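Local structure of xyloglucan-specific endo-beta-1,4-glucanase BoGH9A (6DHT) at residues W166-N178 / Y237-P251. The protein cleaves internal beta-1,4-glucosidic linkages in the backbone of xyloglucan, releasing xyloglucan oligosaccharides. Residues are numbered along the deposited sequence; the frame is centred on the assembly and turned at random.
Sequences WYDAGDYNKYIVN and YHKLTTPFFEGFVKP
The Phe245 ring turns its edge to Asp171, whose OD2 lies in the ring plane 3.5 Å from Phe245 CE1, the carboxylate and ring planes 81° apart. The hydroxyl of Tyr175 reaches the same edge, while the Asn173 amide meets the ring obliquely through ND2. At the edge of the Tyr172 ring, Val249 O takes a 2.7 Å hydrogen bond from Tyr172 OH; Pro251 lies across the hydroxyl ends of this ring and that of Tyr167, its CG touching both obliquely. The Tyr167 ring, its OH bonded to His138, carries Tyr172 CD1 over one face.

Strands 174-175 and 239-241 pair antiparallel, at the margin of a mixed sheet. Lys174 and Leu240 exchange two nearly straight backbone bonds, and Lys174 CE lies alongside Leu240 CD1, 3.8 Å away, its ammonium continuing to Asp140. On the opposite face of the sheet, Tyr175 runs beside the extended Lys239 chain, with CE2 3.6 Å from Lys239 CD.

Asn173 ties the loop just after strand 239-241 to Asp171, the predicted nucleophile. CG lies anti to the carbonyl carbon (chi1 -55°), which places the amide between Thr242 and Asp171: OD1 accepts from Thr242 N (3.0 Å) and ND2 donates to the anti lone pair of Asp171 OD2 (2.9 Å). A leucine here would probably leave Thr242 N without its acceptor and Asp171 OD2 held chiefly by Tyr175. Tyr175 OH donates to that oxygen on its syn side, tilted 30° out of the carboxylate plane (2.7 Å), so two donors on OD2 would restrain the rotation of the Asp171 carboxylate near the predicted proton donor Glu548.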
ATOM      1  N   TRP A 166       3.860  11.567  -7.897  1.00 14.82           N
ATOM      2  CA  TRP A 166       2.981  10.608  -8.548  1.00 13.40           C
ATOM      3  C   TRP A 166       1.540  11.112  -8.687  1.00 12.72           C
ATOM      4  O   TRP A 166       1.039  11.785  -7.802  1.00 13.76           O
ATOM      5  CB  TRP A 166       2.888   9.301  -7.750  1.00 13.43           C
ATOM      6  CG  TRP A 166       4.195   8.661  -7.383  1.00 12.56           C
ATOM      7  CD1 TRP A 166       5.177   8.250  -8.231  1.00 12.46           C
ATOM      8  CD2 TRP A 166       4.629   8.323  -6.060  1.00 11.88           C
ATOM      9  NE1 TRP A 166       6.210   7.682  -7.512  1.00 12.60           N
ATOM     10  CE2 TRP A 166       5.895   7.715  -6.177  1.00 10.66           C
ATOM     11  CE3 TRP A 166       4.066   8.470  -4.796  1.00 12.45           C
ATOM     12  CZ2 TRP A 166       6.591   7.247  -5.075  1.00 11.26           C
ATOM     13  CZ3 TRP A 166       4.761   7.996  -3.700  1.00 12.98           C
ATOM     14  CH2 TRP A 166       6.002   7.390  -3.849  1.00 12.87           C
ATOM     15  N   TYR A 167       0.854  10.695  -9.740  1.00 12.88           N
ATOM     16  CA  TYR A 167      -0.592  10.725  -9.728  1.00 14.93           C
ATOM     17  C   TYR A 167      -1.069   9.870  -8.551  1.00 13.88           C
ATOM     18  O   TYR A 167      -0.552   8.775  -8.314  1.00 13.20           O
ATOM     19  CB  TYR A 167      -1.166  10.154 -11.005  1.00 15.18           C
ATOM     20  CG  TYR A 167      -0.817  10.884 -12.274  1.00 15.38           C
ATOM     21  CD1 TYR A 167      -1.023  12.247 -12.399  1.00 15.21           C
ATOM     22  CD2 TYR A 167      -0.295  10.190 -13.367  1.00 14.53           C
ATOM     23  CE1 TYR A 167      -0.715  12.896 -13.576  1.00 14.23           C
ATOM     24  CE2 TYR A 167       0.029  10.842 -14.537  1.00 16.71           C
ATOM     25  CZ  TYR A 167      -0.198  12.192 -14.630  1.00 14.88           C
ATOM     26  OH  TYR A 167       0.127  12.859 -15.792  1.00 18.50           O
ATOM     27  N   ASP A 168      -2.070  10.335  -7.819  1.00 12.94           N
ATOM     28  CA  ASP A 168      -2.523   9.631  -6.629  1.00 13.77           C
ATOM     29  C   ASP A 168      -3.120   8.259  -6.907  1.00 13.55           C
ATOM     30  O   ASP A 168      -2.945   7.322  -6.111  1.00 12.59           O
ATOM     31  CB  ASP A 168      -3.581  10.450  -5.910  1.00 15.07           C
ATOM     32  CG  ASP A 168      -3.797  10.010  -4.485  1.00 15.10           C
ATOM     33  OD1 ASP A 168      -2.805   9.926  -3.721  1.00 14.68           O
ATOM     34  OD2 ASP A 168      -4.956   9.788  -4.107  1.00 14.83           O
ATOM     35  N   ALA A 169      -3.904   8.124  -7.979  1.00 12.48           N
ATOM     36  CA  ALA A 169      -4.817   7.010  -8.051  1.00 13.87           C
ATOM     37  C   ALA A 169      -5.413   6.926  -9.442  1.00 14.10           C
ATOM     38  O   ALA A 169      -4.697   7.066 -10.433  1.00 13.27           O
ATOM     39  CB  ALA A 169      -5.906   7.210  -6.991  1.00 14.11           C
ATOM     40  N   GLY A 170      -6.723   6.696  -9.525  1.00 13.88           N
ATOM     41  CA  GLY A 170      -7.391   6.731 -10.806  1.00 14.99           C
ATOM     42  C   GLY A 170      -7.524   8.131 -11.369  1.00 13.48           C
ATOM     43  O   GLY A 170      -7.895   8.269 -12.554  1.00 15.32           O
ATOM     44  N   ASP A 171      -7.261   9.145 -10.549  1.00 13.20           N
ATOM     45  CA  ASP A 171      -7.236  10.571 -10.934  1.00 14.71           C
ATOM     46  C   ASP A 171      -5.799  11.088 -11.046  1.00 16.75           C
ATOM     47  O   ASP A 171      -4.829  10.374 -10.703  1.00 16.50           O
ATOM     48  CB  ASP A 171      -8.024  11.430  -9.937  1.00 13.35           C
ATOM     49  CG  ASP A 171      -7.396  11.488  -8.572  1.00 14.19           C
ATOM     50  OD1 ASP A 171      -7.240  10.387  -7.972  1.00 16.10           O
ATOM     51  OD2 ASP A 171      -7.121  12.622  -8.114  1.00 14.30           O
ATOM     52  N   TYR A 172      -5.645  12.345 -11.463  1.00 14.31           N
ATOM     53  CA  TYR A 172      -4.345  12.902 -11.821  1.00 14.43           C
ATOM     54  C   TYR A 172      -3.836  13.976 -10.851  1.00 14.00           C
ATOM     55  O   TYR A 172      -2.892  14.682 -11.152  1.00 16.63           O
ATOM     56  CB  TYR A 172      -4.432  13.497 -13.235  1.00 15.05           C
ATOM     57  CG  TYR A 172      -4.624  12.527 -14.381  1.00 15.56           C
ATOM     58  CD1 TYR A 172      -3.868  11.354 -14.498  1.00 16.21           C
ATOM     59  CD2 TYR A 172      -5.554  12.797 -15.391  1.00 14.82           C
ATOM     60  CE1 TYR A 172      -4.027  10.507 -15.576  1.00 13.59           C
ATOM     61  CE2 TYR A 172      -5.719  11.961 -16.452  1.00 16.98           C
ATOM     62  CZ  TYR A 172      -4.977  10.791 -16.565  1.00 14.95           C
ATOM     63  OH  TYR A 172      -5.097   9.914 -17.617  1.00 17.03           O
ATOM     64  N   ASN A 173      -4.443  14.065  -9.674  1.00 16.02           N
ATOM     65  CA  ASN A 173      -4.037  15.023  -8.665  1.00 16.45           C
ATOM     66  C   ASN A 173      -2.999  14.452  -7.700  1.00 15.20           C
ATOM     67  O   ASN A 173      -2.787  13.238  -7.706  1.00 14.38           O
ATOM     68  CB  ASN A 173      -5.299  15.515  -7.963  1.00 15.15           C
ATOM     69  CG  ASN A 173      -6.303  16.063  -8.964  1.00 16.46           C
ATOM     70  OD1 ASN A 173      -6.035  17.097  -9.579  1.00 19.14           O
ATOM     71  ND2 ASN A 173      -7.381  15.332  -9.202  1.00 19.09           N
ATOM     72  N   LYS A 174      -2.334  15.299  -6.935  1.00 13.82           N
ATOM     73  CA  LYS A 174      -1.207  14.880  -6.087  1.00 13.41           C
ATOM     74  C   LYS A 174      -1.492  15.362  -4.685  1.00 14.91           C
ATOM     75  O   LYS A 174      -1.713  16.555  -4.482  1.00 17.37           O
ATOM     76  CB  LYS A 174       0.099  15.465  -6.607  1.00 15.57           C
ATOM     77  CG  LYS A 174       0.329  15.163  -8.082  1.00 17.32           C
ATOM     78  CD  LYS A 174       1.678  15.568  -8.602  1.00 17.80           C
ATOM     79  CE  LYS A 174       1.946  17.045  -8.393  1.00 18.33           C
ATOM     80  NZ  LYS A 174       3.105  17.507  -9.187  1.00 16.33           N
ATOM     81  N   TYR A 175      -1.480  14.473  -3.703  1.00 14.51           N
ATOM     82  CA  TYR A 175      -1.955  14.774  -2.358  1.00 14.47           C
ATOM     83  C   TYR A 175      -0.874  14.483  -1.323  1.00 16.44           C
ATOM     84  O   TYR A 175      -0.325  13.370  -1.293  1.00 14.22           O
ATOM     85  CB  TYR A 175      -3.155  13.909  -2.027  1.00 15.40           C
ATOM     86  CG  TYR A 175      -4.312  13.943  -3.029  1.00 13.89           C
ATOM     87  CD1 TYR A 175      -4.241  13.235  -4.227  1.00 15.42           C
ATOM     88  CD2 TYR A 175      -5.504  14.638  -2.765  1.00 16.81           C
ATOM     89  CE1 TYR A 175      -5.295  13.216  -5.143  1.00 14.05           C
ATOM     90  CE2 TYR A 175      -6.556  14.632  -3.678  1.00 16.13           C
ATOM     91  CZ  TYR A 175      -6.454  13.921  -4.861  1.00 15.07           C
ATOM     92  OH  TYR A 175      -7.518  13.899  -5.767  1.00 16.49           O
ATOM     93  N   ILE A 176      -0.572  15.439  -0.455  1.00 14.88           N
ATOM     94  CA  ILE A 176       0.501  15.278   0.518  1.00 14.57           C
ATOM     95  C   ILE A 176       0.185  14.220   1.588  1.00 16.48           C
ATOM     96  O   ILE A 176       1.048  13.408   1.955  1.00 14.67           O
ATOM     97  CB  ILE A 176       0.822  16.640   1.190  1.00 15.58           C
ATOM     98  CG1 ILE A 176       1.560  17.582   0.228  1.00 16.25           C
ATOM     99  CG2 ILE A 176       1.688  16.424   2.430  1.00 16.39           C
ATOM    100  CD1 ILE A 176       2.964  17.142  -0.166  1.00 18.05           C
ATOM    101  N   VAL A 177      -1.037  14.190   2.085  1.00 15.83           N
ATOM    102  CA  VAL A 177      -1.389  13.223   3.117  1.00 14.22           C
ATOM    103  C   VAL A 177      -1.201  11.818   2.581  1.00 13.95           C
ATOM    104  O   VAL A 177      -0.496  10.976   3.193  1.00 15.25           O
ATOM    105  CB  VAL A 177      -2.810  13.455   3.638  1.00 16.24           C
ATOM    106  CG1 VAL A 177      -3.338  12.263   4.415  1.00 18.55           C
ATOM    107  CG2 VAL A 177      -2.834  14.711   4.503  1.00 18.81           C
ATOM    108  N   ASN A 178      -1.800  11.532   1.434  1.00 13.01           N
ATOM    109  CA  ASN A 178      -1.789  10.167   0.959  1.00 13.15           C
ATOM    110  C   ASN A 178      -0.404   9.751   0.491  1.00 14.99           C
ATOM    111  O   ASN A 178       0.028   8.617   0.751  1.00 13.62           O
ATOM    112  CB  ASN A 178      -2.796   9.995  -0.165  1.00 14.47           C
ATOM    113  CG  ASN A 178      -3.184   8.562  -0.353  1.00 13.03           C
ATOM    114  OD1 ASN A 178      -3.438   7.855   0.621  1.00 15.55           O
ATOM    115  ND2 ASN A 178      -3.185   8.105  -1.593  1.00 13.36           N
ATOM    116  N   TYR A 237       0.925  22.776   1.785  1.00 21.61           N
ATOM    117  CA  TYR A 237      -0.354  22.791   1.082  1.00 22.94           C
ATOM    118  C   TYR A 237      -0.892  21.371   1.049  1.00 21.86           C
ATOM    119  O   TYR A 237      -0.122  20.428   0.864  1.00 22.86           O
ATOM    120  CB  TYR A 237      -0.163  23.340  -0.343  1.00 23.18           C
ATOM    121  CG  TYR A 237       0.537  24.690  -0.370  1.00 23.84           C
ATOM    122  CD1 TYR A 237      -0.064  25.813   0.184  1.00 29.37           C
ATOM    123  CD2 TYR A 237       1.766  24.835  -0.961  1.00 20.80           C
ATOM    124  CE1 TYR A 237       0.573  27.039   0.161  1.00 22.58           C
ATOM    125  CE2 TYR A 237       2.412  26.049  -0.984  1.00 28.51           C
ATOM    126  CZ  TYR A 237       1.809  27.143  -0.419  1.00 23.39           C
ATOM    127  OH  TYR A 237       2.480  28.339  -0.459  1.00 26.81           O
ATOM    128  N   HIS A 238      -2.195  21.214   1.249  1.00 19.12           N
ATOM    129  CA  HIS A 238      -2.812  19.889   1.381  1.00 18.22           C
ATOM    130  C   HIS A 238      -2.651  19.055   0.119  1.00 22.64           C
ATOM    131  O   HIS A 238      -2.339  17.859   0.194  1.00 19.58           O
ATOM    132  CB  HIS A 238      -4.285  20.054   1.745  1.00 21.09           C
ATOM    133  CG  HIS A 238      -4.969  18.807   2.215  1.00 21.12           C
ATOM    134  ND1 HIS A 238      -4.714  18.210   3.437  1.00 19.12           N
ATOM    135  CD2 HIS A 238      -5.940  18.065   1.641  1.00 17.29           C
ATOM    136  CE1 HIS A 238      -5.497  17.164   3.590  1.00 19.35           C
ATOM    137  NE2 HIS A 238      -6.249  17.045   2.510  1.00 19.86           N
ATOM    138  N   LYS A 239      -2.892  19.653  -1.044  1.00 20.50           N
ATOM    139  CA  LYS A 239      -2.806  18.921  -2.304  1.00 17.76           C
ATOM    140  C   LYS A 239      -2.565  19.878  -3.474  1.00 21.10           C
ATOM    141  O   LYS A 239      -2.708  21.114  -3.337  1.00 20.24           O
ATOM    142  CB  LYS A 239      -4.067  18.101  -2.529  1.00 16.66           C
ATOM    143  CG  LYS A 239      -5.349  18.953  -2.551  1.00 18.87           C
ATOM    144  CD  LYS A 239      -6.572  18.104  -2.843  1.00 21.29           C
ATOM    145  CE  LYS A 239      -7.870  18.892  -2.662  1.00 21.78           C
ATOM    146  NZ  LYS A 239      -9.073  18.117  -3.034  1.00 21.91           N
ATOM    147  N   LEU A 240      -2.177  19.301  -4.607  1.00 19.18           N
ATOM    148  CA  LEU A 240      -2.035  20.001  -5.870  1.00 18.57           C
ATOM    149  C   LEU A 240      -3.078  19.391  -6.780  1.00 19.78           C
ATOM    150  O   LEU A 240      -3.088  18.182  -7.008  1.00 18.08           O
ATOM    151  CB  LEU A 240      -0.620  19.852  -6.409  1.00 18.82           C
ATOM    152  CG  LEU A 240      -0.229  20.685  -7.639  1.00 20.41           C
ATOM    153  CD1 LEU A 240       1.271  20.737  -7.785  1.00 21.56           C
ATOM    154  CD2 LEU A 240      -0.836  20.096  -8.899  1.00 19.80           C
ATOM    155  N   THR A 241      -4.006  20.216  -7.270  1.00 21.13           N
ATOM    156  CA  THR A 241      -5.219  19.694  -7.875  1.00 18.14           C
ATOM    157  C   THR A 241      -5.805  20.634  -8.927  1.00 21.76           C
ATOM    158  O   THR A 241      -5.519  21.836  -8.950  1.00 19.86           O
ATOM    159  CB  THR A 241      -6.291  19.438  -6.770  1.00 19.80           C
ATOM    160  OG1 THR A 241      -7.447  18.801  -7.300  1.00 22.88           O
ATOM    161  CG2 THR A 241      -6.669  20.753  -6.050  1.00 21.80           C
ATOM    162  N   THR A 242      -6.611  20.056  -9.801  1.00 18.04           N
ATOM    163  CA  THR A 242      -7.512  20.836 -10.648  1.00 17.41           C
ATOM    164  C   THR A 242      -8.766  21.069  -9.832  1.00 21.40           C
ATOM    165  O   THR A 242      -8.995  20.420  -8.822  1.00 23.57           O
ATOM    166  CB  THR A 242      -7.839  20.053 -11.910  1.00 18.21           C
ATOM    167  OG1 THR A 242      -8.232  18.729 -11.558  1.00 19.13           O
ATOM    168  CG2 THR A 242      -6.653  19.991 -12.833  1.00 18.48           C
ATOM    169  N   PRO A 243      -9.624  22.012 -10.258  1.00 20.68           N
ATOM    170  CA  PRO A 243     -10.854  22.192  -9.477  1.00 22.03           C
ATOM    171  C   PRO A 243     -11.808  21.000  -9.542  1.00 19.03           C
ATOM    172  O   PRO A 243     -12.466  20.661  -8.548  1.00 23.28           O
ATOM    173  CB  PRO A 243     -11.496  23.423 -10.142  1.00 22.07           C
ATOM    174  CG  PRO A 243     -10.335  24.181 -10.658  1.00 22.13           C
ATOM    175  CD  PRO A 243      -9.376  23.135 -11.171  1.00 26.36           C
ATOM    176  N   PHE A 244     -11.915  20.384 -10.719  1.00 19.69           N
ATOM    177  CA  PHE A 244     -12.725  19.193 -10.914  1.00 20.63           C
ATOM    178  C   PHE A 244     -11.855  18.021 -11.377  1.00 20.00           C
ATOM    179  O   PHE A 244     -10.832  18.211 -12.019  1.00 19.79           O
ATOM    180  CB  PHE A 244     -13.798  19.412 -12.005  1.00 26.14           C
ATOM    181  CG  PHE A 244     -14.877  20.394 -11.638  1.00 32.17           C
ATOM    182  CD1 PHE A 244     -15.932  20.011 -10.823  1.00 33.31           C
ATOM    183  CD2 PHE A 244     -14.848  21.685 -12.134  1.00 37.54           C
ATOM    184  CE1 PHE A 244     -16.930  20.914 -10.483  1.00 42.16           C
ATOM    185  CE2 PHE A 244     -15.847  22.594 -11.806  1.00 33.49           C
ATOM    186  CZ  PHE A 244     -16.886  22.202 -10.978  1.00 35.67           C
ATOM    187  N   PHE A 245     -12.314  16.819 -11.106  1.00 19.02           N
ATOM    188  CA  PHE A 245     -11.716  15.654 -11.740  1.00 17.70           C
ATOM    189  C   PHE A 245     -11.854  15.787 -13.241  1.00 22.15           C
ATOM    190  O   PHE A 245     -12.911  16.201 -13.727  1.00 19.76           O
ATOM    191  CB  PHE A 245     -12.401  14.365 -11.292  1.00 18.43           C
ATOM    192  CG  PHE A 245     -12.131  13.990  -9.876  1.00 16.77           C
ATOM    193  CD1 PHE A 245     -10.826  13.777  -9.430  1.00 16.65           C
ATOM    194  CD2 PHE A 245     -13.177  13.758  -9.002  1.00 21.14           C
ATOM    195  CE1 PHE A 245     -10.579  13.398  -8.114  1.00 18.76           C
ATOM    196  CE2 PHE A 245     -12.950  13.367  -7.697  1.00 19.22           C
ATOM    197  CZ  PHE A 245     -11.630  13.165  -7.254  1.00 18.42           C
ATOM    198  N   GLU A 246     -10.796  15.463 -13.966  1.00 16.44           N
ATOM    199  CA  GLU A 246     -10.812  15.354 -15.410  1.00 19.40           C
ATOM    200  C   GLU A 246     -11.639  14.176 -15.883  1.00 18.29           C
ATOM    201  O   GLU A 246     -11.949  13.242 -15.131  1.00 16.14           O
ATOM    202  CB  GLU A 246      -9.374  15.204 -15.928  1.00 18.27           C
ATOM    203  CG  GLU A 246      -8.439  16.329 -15.556  1.00 19.43           C
ATOM    204  CD  GLU A 246      -8.577  17.600 -16.402  1.00 24.92           C
ATOM    205  OE1 GLU A 246      -9.647  17.808 -17.025  1.00 23.37           O
ATOM    206  OE2 GLU A 246      -7.604  18.391 -16.442  1.00 21.56           O
ATOM    207  N   GLY A 247     -12.017  14.194 -17.157  1.00 17.71           N
ATOM    208  CA  GLY A 247     -12.614  13.026 -17.757  1.00 18.25           C
ATOM    209  C   GLY A 247     -11.561  11.950 -17.945  1.00 17.21           C
ATOM    210  O   GLY A 247     -10.398  12.112 -17.509  1.00 16.52           O
ATOM    211  N   PHE A 248     -11.966  10.860 -18.575  1.00 16.24           N
ATOM    212  CA  PHE A 248     -11.082   9.732 -18.850  1.00 15.77           C
ATOM    213  C   PHE A 248     -10.276   9.999 -20.126  1.00 17.70           C
ATOM    214  O   PHE A 248     -10.504   9.393 -21.181  1.00 23.45           O
ATOM    215  CB  PHE A 248     -11.850   8.410 -18.822  1.00 14.93           C
ATOM    216  CG  PHE A 248     -12.055   7.894 -17.419  1.00 18.44           C
ATOM    217  CD1 PHE A 248     -12.676   8.691 -16.468  1.00 17.47           C
ATOM    218  CD2 PHE A 248     -11.515   6.686 -17.014  1.00 21.41           C
ATOM    219  CE1 PHE A 248     -12.821   8.263 -15.163  1.00 20.88           C
ATOM    220  CE2 PHE A 248     -11.653   6.252 -15.694  1.00 20.03           C
ATOM    221  CZ  PHE A 248     -12.309   7.046 -14.774  1.00 21.00           C
ATOM    222  N   VAL A 249      -9.320  10.914 -19.982  1.00 18.63           N
ATOM    223  CA  VAL A 249      -8.488  11.368 -21.083  1.00 19.61           C
ATOM    224  C   VAL A 249      -7.018  11.185 -20.731  1.00 18.85           C
ATOM    225  O   VAL A 249      -6.675  11.034 -19.557  1.00 18.83           O
ATOM    226  CB  VAL A 249      -8.740  12.849 -21.388  1.00 23.81           C
ATOM    227  CG1 VAL A 249     -10.222  13.069 -21.718  1.00 22.03           C
ATOM    228  CG2 VAL A 249      -8.356  13.738 -20.245  1.00 24.91           C
ATOM    229  N   LYS A 250      -6.159  11.209 -21.742  1.00 18.64           N
ATOM    230  CA  LYS A 250      -4.730  11.070 -21.523  1.00 18.08           C
ATOM    231  C   LYS A 250      -4.173  12.295 -20.805  1.00 21.20           C
ATOM    232  O   LYS A 250      -4.698  13.397 -20.939  1.00 19.03           O
ATOM    233  CB  LYS A 250      -4.000  10.917 -22.855  1.00 18.55           C
ATOM    234  CG  LYS A 250      -4.340   9.714 -23.675  1.00 23.32           C
ATOM    235  CD  LYS A 250      -3.759   9.892 -25.093  1.00 32.10           C
ATOM    236  CE  LYS A 250      -4.306   8.886 -26.092  1.00 39.66           C
ATOM    237  NZ  LYS A 250      -3.546   7.619 -26.049  1.00 44.33           N
ATOM    238  N   PRO A 251      -3.088  12.129 -20.042  1.00 18.71           N
ATOM    239  CA  PRO A 251      -2.537  13.321 -19.385  1.00 18.70           C
ATOM    240  C   PRO A 251      -2.229  14.508 -20.321  1.00 22.45           C
ATOM    241  O   PRO A 251      -2.494  15.657 -19.965  1.00 22.09           O
ATOM    242  CB  PRO A 251      -1.256  12.787 -18.738  1.00 20.38           C
ATOM    243  CG  PRO A 251      -1.567  11.377 -18.433  1.00 18.64           C
ATOM    244  CD  PRO A 251      -2.437  10.896 -19.573  1.00 21.35           C
TER
HETATM  245  O   HOH W   1      -3.513  15.576   1.135  1.00 17.42           O